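Local coordinates for putative creatinine amidohydrolase (Bacteroides fragilis, PDB 3LUB), which probably hydrolyses carbon-nitrogen bonds in linear amides as a zinc-dependent member of the creatininase superfamily, at residues L26-E32 against P71-H77; Y92-Q96 against N123-M128. One frame throughout, in Å; residues are numbered along the deposited sequence.

Interaction 1: residues L26-E32 against P71-H77; sequences LPWGATE and PVPFGAH. With ZN (zinc ion), chain B; EDO (1,2-ethanediol), chain C.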
ATOM      1  N   LEU F  26     -20.469  14.544  -6.605  1.00 17.38           N
ATOM      2  CA  LEU F  26     -19.122  14.889  -6.206  1.00 17.49           C
ATOM      3  C   LEU F  26     -18.409  15.629  -7.338  1.00 18.03           C
ATOM      4  O   LEU F  26     -18.000  15.007  -8.321  1.00 19.07           O
ATOM      5  CB  LEU F  26     -18.357  13.622  -5.801  1.00 18.73           C
ATOM      6  CG  LEU F  26     -16.924  13.743  -5.268  1.00 17.03           C
ATOM      7  CD1 LEU F  26     -16.939  14.563  -3.978  1.00 10.71           C
ATOM      8  CD2 LEU F  26     -16.328  12.337  -5.061  1.00 15.65           C
ATOM      9  N   PRO F  27     -18.278  16.967  -7.226  1.00 18.35           N
ATOM     10  CA  PRO F  27     -17.454  17.654  -8.192  1.00 18.28           C
ATOM     11  C   PRO F  27     -15.956  17.339  -7.926  1.00 18.70           C
ATOM     12  O   PRO F  27     -15.507  17.298  -6.776  1.00 18.21           O
ATOM     13  CB  PRO F  27     -17.796  19.146  -7.983  1.00 18.89           C
ATOM     14  CG  PRO F  27     -18.955  19.173  -7.024  1.00 19.76           C
ATOM     15  CD  PRO F  27     -18.853  17.897  -6.245  1.00 20.07           C
ATOM     16  N   TRP F  28     -15.218  17.049  -8.993  1.00 18.75           N
ATOM     17  CA  TRP F  28     -13.828  16.683  -8.857  1.00 17.27           C
ATOM     18  C   TRP F  28     -13.041  17.454  -9.879  1.00 16.57           C
ATOM     19  O   TRP F  28     -13.265  17.339 -11.126  1.00 16.98           O
ATOM     20  CB  TRP F  28     -13.666  15.175  -9.030  1.00 16.76           C
ATOM     21  CG  TRP F  28     -12.413  14.650  -8.486  1.00 15.35           C
ATOM     22  CD1 TRP F  28     -11.162  15.146  -8.701  1.00 15.30           C
ATOM     23  CD2 TRP F  28     -12.258  13.528  -7.616  1.00 13.93           C
ATOM     24  NE1 TRP F  28     -10.236  14.390  -8.044  1.00 16.73           N
ATOM     25  CE2 TRP F  28     -10.870  13.383  -7.377  1.00 15.12           C
ATOM     26  CE3 TRP F  28     -13.147  12.606  -7.051  1.00 11.18           C
ATOM     27  CZ2 TRP F  28     -10.343  12.365  -6.572  1.00 14.49           C
ATOM     28  CZ3 TRP F  28     -12.637  11.610  -6.264  1.00 16.71           C
ATOM     29  CH2 TRP F  28     -11.238  11.493  -6.020  1.00 18.06           C
ATOM     30  N   GLY F  29     -12.143  18.271  -9.343  1.00 16.22           N
ATOM     31  CA  GLY F  29     -11.372  19.207 -10.105  1.00 16.87           C
ATOM     32  C   GLY F  29      -9.874  18.963 -10.129  1.00 16.95           C
ATOM     33  O   GLY F  29      -9.417  17.840 -10.296  1.00 17.03           O
ATOM     34  N   ALA F  30      -9.139  20.052 -10.032  1.00 17.12           N
ATOM     35  CA  ALA F  30      -7.686  20.083 -10.119  1.00 17.08           C
ATOM     36  C   ALA F  30      -7.252  21.445  -9.600  1.00 17.53           C
ATOM     37  O   ALA F  30      -8.056  22.385  -9.594  1.00 18.60           O
ATOM     38  CB  ALA F  30      -7.199  19.889 -11.592  1.00 14.70           C
ATOM     39  N   THR F  31      -5.988  21.527  -9.174  1.00 19.05           N
ATOM     40  CA  THR F  31      -5.295  22.762  -8.830  1.00 18.40           C
ATOM     41  C   THR F  31      -4.192  22.941  -9.915  1.00 20.01           C
ATOM     42  O   THR F  31      -3.139  22.277  -9.908  1.00 18.92           O
ATOM     43  CB  THR F  31      -4.769  22.678  -7.380  1.00 18.63           C
ATOM     44  OG1 THR F  31      -5.859  22.300  -6.507  1.00 17.87           O
ATOM     45  CG2 THR F  31      -4.105  24.006  -6.890  1.00 14.28           C
ATOM     46  N   GLU F  32      -4.457  23.841 -10.858  1.00 20.14           N
ATOM     47  CA  GLU F  32      -3.847  23.789 -12.180  1.00 20.40           C
ATOM     48  C   GLU F  32      -3.891  25.150 -12.847  1.00 20.95           C
ATOM     49  O   GLU F  32      -4.952  25.737 -12.959  1.00 21.18           O
ATOM     50  CB  GLU F  32      -4.608  22.795 -13.065  1.00 17.96           C
ATOM     51  CG  GLU F  32      -3.967  22.511 -14.416  1.00 20.65           C
ATOM     52  CD  GLU F  32      -4.846  21.700 -15.342  1.00 23.66           C
ATOM     53  OE1 GLU F  32      -6.089  21.779 -15.182  1.00 22.59           O
ATOM     54  OE2 GLU F  32      -4.310  21.002 -16.238  1.00 22.23           O
ATOM     55  N   PRO F  71     -16.054  20.427  -3.833  1.00 22.51           N
ATOM     56  CA  PRO F  71     -15.171  19.919  -4.900  1.00 22.16           C
ATOM     57  C   PRO F  71     -13.803  19.336  -4.436  1.00 21.71           C
ATOM     58  O   PRO F  71     -13.200  19.838  -3.501  1.00 22.89           O
ATOM     59  CB  PRO F  71     -14.992  21.117  -5.825  1.00 21.81           C
ATOM     60  CG  PRO F  71     -15.666  22.240  -5.214  1.00 22.11           C
ATOM     61  CD  PRO F  71     -16.358  21.854  -3.977  1.00 23.20           C
ATOM     62  N   VAL F  72     -13.324  18.285  -5.105  1.00 21.01           N
ATOM     63  CA  VAL F  72     -12.048  17.703  -4.764  1.00 18.16           C
ATOM     64  C   VAL F  72     -11.012  18.423  -5.615  1.00 17.48           C
ATOM     65  O   VAL F  72     -11.089  18.396  -6.839  1.00 17.90           O
ATOM     66  CB  VAL F  72     -12.016  16.157  -5.010  1.00 17.93           C
ATOM     67  CG1 VAL F  72     -10.772  15.563  -4.422  1.00 14.12           C
ATOM     68  CG2 VAL F  72     -13.220  15.485  -4.441  1.00 14.21           C
ATOM     69  N   PRO F  73     -10.019  19.092  -4.988  1.00 17.50           N
ATOM     70  CA  PRO F  73      -9.106  19.857  -5.810  1.00 17.71           C
ATOM     71  C   PRO F  73      -7.843  19.079  -6.228  1.00 18.07           C
ATOM     72  O   PRO F  73      -6.810  19.697  -6.443  1.00 21.25           O
ATOM     73  CB  PRO F  73      -8.736  20.994  -4.867  1.00 19.11           C
ATOM     74  CG  PRO F  73      -8.654  20.316  -3.532  1.00 20.25           C
ATOM     75  CD  PRO F  73      -9.679  19.207  -3.555  1.00 16.91           C
ATOM     76  N   PHE F  74      -7.921  17.747  -6.302  1.00 17.64           N
ATOM     77  CA  PHE F  74      -6.744  16.902  -6.527  1.00 17.06           C
ATOM     78  C   PHE F  74      -6.878  16.200  -7.872  1.00 17.52           C
ATOM     79  O   PHE F  74      -7.545  15.157  -7.970  1.00 17.99           O
ATOM     80  CB  PHE F  74      -6.534  15.905  -5.375  1.00 16.89           C
ATOM     81  CG  PHE F  74      -6.268  16.568  -4.065  1.00 21.58           C
ATOM     82  CD1 PHE F  74      -5.065  17.235  -3.848  1.00 22.28           C
ATOM     83  CD2 PHE F  74      -7.206  16.572  -3.061  1.00 15.40           C
ATOM     84  CE1 PHE F  74      -4.843  17.925  -2.676  1.00 20.55           C
ATOM     85  CE2 PHE F  74      -6.968  17.252  -1.861  1.00 18.87           C
ATOM     86  CZ  PHE F  74      -5.788  17.934  -1.683  1.00 17.23           C
ATOM     87  N   GLY F  75      -6.228  16.804  -8.880  1.00 17.73           N
ATOM     88  CA  GLY F  75      -6.190  16.334 -10.262  1.00 17.37           C
ATOM     89  C   GLY F  75      -4.948  15.546 -10.609  1.00 16.86           C
ATOM     90  O   GLY F  75      -3.983  15.589  -9.877  1.00 16.76           O
ATOM     91  N   ALA F  76      -5.038  14.752 -11.679  1.00 16.80           N
ATOM     92  CA  ALA F  76      -3.933  14.038 -12.298  1.00 16.92           C
ATOM     93  C   ALA F  76      -3.445  14.881 -13.471  1.00 18.39           C
ATOM     94  O   ALA F  76      -4.221  15.165 -14.419  1.00 19.93           O
ATOM     95  CB  ALA F  76      -4.411  12.681 -12.816  1.00 17.58           C
ATOM     96  N   HIS F  77      -2.150  15.195 -13.453  1.00 19.36           N
ATOM     97  CA  HIS F  77      -1.543  16.146 -14.399  1.00 19.61           C
ATOM     98  C   HIS F  77      -0.440  15.569 -15.258  1.00 20.69           C
ATOM     99  O   HIS F  77      -0.008  14.428 -15.046  1.00 20.06           O
ATOM    100  CB  HIS F  77      -1.055  17.368 -13.625  1.00 20.41           C
ATOM    101  CG  HIS F  77      -2.186  18.135 -13.058  1.00 18.05           C
ATOM    102  ND1 HIS F  77      -3.118  18.746 -13.863  1.00 20.78           N
ATOM    103  CD2 HIS F  77      -2.637  18.263 -11.792  1.00 23.48           C
ATOM    104  CE1 HIS F  77      -4.056  19.286 -13.108  1.00 24.07           C
ATOM    105  NE2 HIS F  77      -3.790  19.006 -11.849  1.00 20.46           N
TER
HETATM  106 ZN    ZN B 301      -7.782  20.691 -16.192  1.00 34.65          ZN
HETATM  107  C1  EDO C 256      -4.864  21.276  -3.162  1.00 31.49           C
HETATM  108  O1  EDO C 256      -5.421  22.437  -3.792  1.00 38.52           O
HETATM  109  C2  EDO C 256      -4.931  21.473  -1.654  1.00 34.92           C
HETATM  110  O2  EDO C 256      -3.980  22.473  -1.239  1.00 36.96           O
HETATM  111  O   HOH W   1      -4.444  19.185  -9.264  1.00 11.16           O
HETATM  112  O   HOH W   2      -8.944  21.905 -17.998  1.00 27.58           O
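A buried contact, made by backbone and side-chain hydrogen bonds and by the packing of V72 on W28, joins the C-terminal end of strand 23-28, and the loop that leaves it for the zinc site, to the loop that follows the neighbouring strand 66-68. The two segments run in roughly the same direction (43° apart end to end), and W28 and V72 form a single bridge: V72 N donates to P27 O at 2.9 Å and G29 N to V72 O at 2.7 Å. A CA-H...O contact from P71 CA to P27 O (3.2 Å) adds to the first of these. V72 points toward the strand and sets its CB over the five-membered ring of W28, a CH-pi contact, while W28 NE1 reaches F74 O at 2.8 Å along the ring plane. In this parallel creatininase sheet, ligands gather where the strands end: E32 OE1 binds zinc at 2.2 Å, and D43, H120 and a water (2.5 Å from the zinc) complete the ligands of that zinc. E32 OE2 is held by Q81. Further along, T31 OG1 donates to P73 O (2.8 Å) and accepts from O1 of a 1,2-ethanediol (2.8 Å). G75 packs against A30 where a CB would clash with that of A30. Beyond it, a water molecule bridges the two segments, accepting from T31 N (2.8 Å) and G75 N (3.0 Å) and lying 2.7 Å from H77 NE2.

Interaction 2: residues Y92-Q96 against N123-M128; sequences YATQQ and NNFKGM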
ATOM      1  N   TYR F  92      -2.866   8.435  -8.999  1.00 17.63           N
ATOM      2  CA  TYR F  92      -4.123   7.691  -9.107  1.00 17.44           C
ATOM      3  C   TYR F  92      -4.475   7.006  -7.783  1.00 15.46           C
ATOM      4  O   TYR F  92      -5.625   6.942  -7.421  1.00 17.62           O
ATOM      5  CB  TYR F  92      -4.012   6.642 -10.234  1.00 18.77           C
ATOM      6  CG  TYR F  92      -5.332   5.966 -10.635  1.00 20.00           C
ATOM      7  CD1 TYR F  92      -5.915   4.934  -9.854  1.00 22.59           C
ATOM      8  CD2 TYR F  92      -6.000   6.357 -11.782  1.00 23.92           C
ATOM      9  CE1 TYR F  92      -7.134   4.330 -10.222  1.00 20.01           C
ATOM     10  CE2 TYR F  92      -7.205   5.738 -12.163  1.00 24.71           C
ATOM     11  CZ  TYR F  92      -7.747   4.732 -11.380  1.00 23.51           C
ATOM     12  OH  TYR F  92      -8.931   4.179 -11.781  1.00 30.99           O
ATOM     13  N   ALA F  93      -3.485   6.438  -7.087  1.00 16.54           N
ATOM     14  CA  ALA F  93      -3.722   5.725  -5.822  1.00 15.86           C
ATOM     15  C   ALA F  93      -4.232   6.662  -4.745  1.00 15.26           C
ATOM     16  O   ALA F  93      -5.039   6.286  -3.886  1.00 16.06           O
ATOM     17  CB  ALA F  93      -2.436   4.991  -5.349  1.00 15.57           C
ATOM     18  N   THR F  94      -3.769   7.894  -4.781  1.00 15.71           N
ATOM     19  CA  THR F  94      -4.162   8.901  -3.819  1.00 14.41           C
ATOM     20  C   THR F  94      -5.614   9.248  -4.071  1.00 15.64           C
ATOM     21  O   THR F  94      -6.384   9.356  -3.132  1.00 15.35           O
ATOM     22  CB  THR F  94      -3.297  10.177  -3.951  1.00 12.83           C
ATOM     23  OG1 THR F  94      -1.928   9.852  -3.730  1.00 14.64           O
ATOM     24  CG2 THR F  94      -3.755  11.271  -2.952  1.00 12.30           C
ATOM     25  N   GLN F  95      -5.967   9.448  -5.348  1.00 16.58           N
ATOM     26  CA  GLN F  95      -7.358   9.724  -5.752  1.00 15.59           C
ATOM     27  C   GLN F  95      -8.252   8.579  -5.340  1.00 15.55           C
ATOM     28  O   GLN F  95      -9.330   8.774  -4.833  1.00 15.23           O
ATOM     29  CB  GLN F  95      -7.480   9.965  -7.254  1.00 14.53           C
ATOM     30  CG  GLN F  95      -6.798  11.235  -7.743  1.00 17.24           C
ATOM     31  CD  GLN F  95      -6.989  11.482  -9.227  1.00 16.58           C
ATOM     32  OE1 GLN F  95      -6.782  10.598 -10.053  1.00 23.33           O
ATOM     33  NE2 GLN F  95      -7.350  12.692  -9.569  1.00 15.97           N
ATOM     34  N   GLN F  96      -7.786   7.366  -5.561  1.00 17.09           N
ATOM     35  CA  GLN F  96      -8.603   6.203  -5.248  1.00 16.74           C
ATOM     36  C   GLN F  96      -8.834   6.123  -3.746  1.00 15.18           C
ATOM     37  O   GLN F  96      -9.907   5.786  -3.299  1.00 17.23           O
ATOM     38  CB  GLN F  96      -7.948   4.945  -5.797  1.00 15.80           C
ATOM     39  CG  GLN F  96      -8.705   3.677  -5.499  1.00 22.35           C
ATOM     40  CD  GLN F  96      -8.057   2.445  -6.118  1.00 25.93           C
ATOM     41  OE1 GLN F  96      -7.894   2.355  -7.337  1.00 35.41           O
ATOM     42  NE2 GLN F  96      -7.721   1.467  -5.272  1.00 39.39           N
ATOM     43  N   ASN F 123      -8.443  13.563 -15.152  1.00 22.06           N
ATOM     44  CA  ASN F 123      -9.026  12.608 -14.225  1.00 21.63           C
ATOM     45  C   ASN F 123      -9.749  11.462 -14.957  1.00 22.13           C
ATOM     46  O   ASN F 123     -10.485  11.675 -15.915  1.00 21.50           O
ATOM     47  CB  ASN F 123     -10.006  13.293 -13.257  1.00 19.91           C
ATOM     48  CG  ASN F 123      -9.363  14.387 -12.421  1.00 21.25           C
ATOM     49  OD1 ASN F 123      -8.144  14.357 -12.137  1.00 15.97           O
ATOM     50  ND2 ASN F 123     -10.187  15.359 -11.987  1.00 13.84           N
ATOM     51  N   ASN F 124      -9.516  10.250 -14.480  1.00 21.29           N
ATOM     52  CA  ASN F 124     -10.091   9.021 -15.033  1.00 22.29           C
ATOM     53  C   ASN F 124     -10.548   8.154 -13.863  1.00 20.57           C
ATOM     54  O   ASN F 124      -9.759   7.842 -12.999  1.00 21.05           O
ATOM     55  CB  ASN F 124      -9.037   8.293 -15.878  1.00 23.84           C
ATOM     56  CG  ASN F 124      -8.684   9.047 -17.170  1.00 29.72           C
ATOM     57  OD1 ASN F 124      -9.540   9.224 -18.039  1.00 39.00           O
ATOM     58  ND2 ASN F 124      -7.420   9.485 -17.301  1.00 29.62           N
ATOM     59  N   PHE F 125     -11.837   7.814 -13.831  1.00 20.09           N
ATOM     60  CA  PHE F 125     -12.457   7.161 -12.706  1.00 19.15           C
ATOM     61  C   PHE F 125     -12.991   5.766 -12.981  1.00 19.00           C
ATOM     62  O   PHE F 125     -13.563   5.161 -12.081  1.00 19.47           O
ATOM     63  CB  PHE F 125     -13.627   8.028 -12.177  1.00 20.84           C
ATOM     64  CG  PHE F 125     -13.191   9.369 -11.689  1.00 20.17           C
ATOM     65  CD1 PHE F 125     -12.553   9.492 -10.461  1.00 20.68           C
ATOM     66  CD2 PHE F 125     -13.367  10.507 -12.470  1.00 16.70           C
ATOM     67  CE1 PHE F 125     -12.088  10.741 -10.011  1.00 15.13           C
ATOM     68  CE2 PHE F 125     -12.898  11.754 -12.021  1.00 17.08           C
ATOM     69  CZ  PHE F 125     -12.260  11.853 -10.782  1.00 16.68           C
ATOM     70  N   LYS F 126     -12.842   5.255 -14.206  1.00 19.29           N
ATOM     71  CA  LYS F 126     -13.450   3.981 -14.562  1.00 18.91           C
ATOM     72  C   LYS F 126     -12.889   2.819 -13.763  1.00 18.56           C
ATOM     73  O   LYS F 126     -13.645   1.959 -13.313  1.00 20.42           O
ATOM     74  CB  LYS F 126     -13.324   3.691 -16.075  1.00 21.27           C
ATOM     75  CG  LYS F 126     -14.130   4.619 -16.970  1.00 20.78           C
ATOM     76  CD  LYS F 126     -13.965   4.259 -18.422  1.00 24.06           C
ATOM     77  CE  LYS F 126     -14.854   5.095 -19.327  1.00 28.20           C
ATOM     78  NZ  LYS F 126     -14.841   4.447 -20.669  1.00 35.34           N
ATOM     79  N   GLY F 127     -11.571   2.755 -13.609  1.00 17.87           N
ATOM     80  CA  GLY F 127     -10.939   1.712 -12.774  1.00 17.89           C
ATOM     81  C   GLY F 127     -11.380   1.741 -11.304  1.00 19.46           C
ATOM     82  O   GLY F 127     -11.679   0.700 -10.724  1.00 18.45           O
HETATM   83  N   MSE F 128     -11.438   2.927 -10.700  1.00 19.44           N
HETATM   84  CA  MSE F 128     -11.852   3.063  -9.309  1.00 19.49           C
HETATM   85  C   MSE F 128     -13.287   2.586  -9.118  1.00 18.14           C
HETATM   86  O   MSE F 128     -13.611   1.956  -8.121  1.00 16.93           O
HETATM   87  CB  MSE F 128     -11.807   4.515  -8.876  1.00 19.72           C
HETATM   88  CG  MSE F 128     -10.472   5.154  -8.914  1.00 24.01           C
HETATM   89 SE   MSE F 128     -10.477   7.024  -8.397  0.75 21.02          SE
HETATM   90  CE  MSE F 128      -9.091   7.460  -9.606  1.00 13.72           C
TER
HETATM   91  O   HOH W   3      -7.444   9.759 -12.329  1.00 18.78           O
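Amide and water-mediated links at one end, and a selenomethionine-aromatic contact with a weak hydrogen bond at the other, connect the first turn of helix 92-108 to the loop before helix 126-135 and the first turn of that helix. Q95 NE2 donates to N123 OD1 at 3.2 Å, yet its stronger acceptor is F74 O. N123 OD1 also accepts from A76 N, and N123 ND2 donates to G29 O, so both amides are tied into the loops beside the metal site. The other end of the Q95 amide is satisfied through water: a molecule 2.5 Å from Q95 OE1 donates to it and accepts from N124 N at 3.0 Å, bridging side chain to backbone. At the Y92 end, M128 N makes a weak hydrogen bond to Y92 OH (3.0 Å), and this hydroxyl lies 3.3 Å from G127 CA, where a CB would clash with it. The methyl group of selenomethionine M128 sits over the Y92 ring, with CE 3.5 Å from CZ, and SE completes a Met-aromatic contact at an oblique angle. The Y92 ring also stacks on Y92 of a neighbouring subunit, and D131 of that subunit accepts from Y92 N. Helix 92-108 precedes strand 113-118 and helix 126-135 follows it, so the contact is a meeting of successive helix starts in an alpha/beta fold, at a subunit interface and beside zinc ligand H120.

In the fold
Interaction 1 closes before interaction 2 opens along the chain, and their centres lie 11 Å apart within the one creatininase family region. Interaction 1 lies nearer the centre of the chain, at the C-terminal end of strand 23-28 and in the loop after the adjacent parallel strand 66-68; interaction 2 joins the starts of helices 92-108 and 126-135, which come before and after strand 113-118, the other neighbour of strand 23-28. They meet directly: Q95 NE2 lies 2.9 Å from F74 O and N123 ND2 3.1 Å from G29 O, both probable hydrogen bonds. The loops near the zinc site are thus connected to helix starts that pack against the same neighbouring subunit, placing metal site and oligomer interface close together.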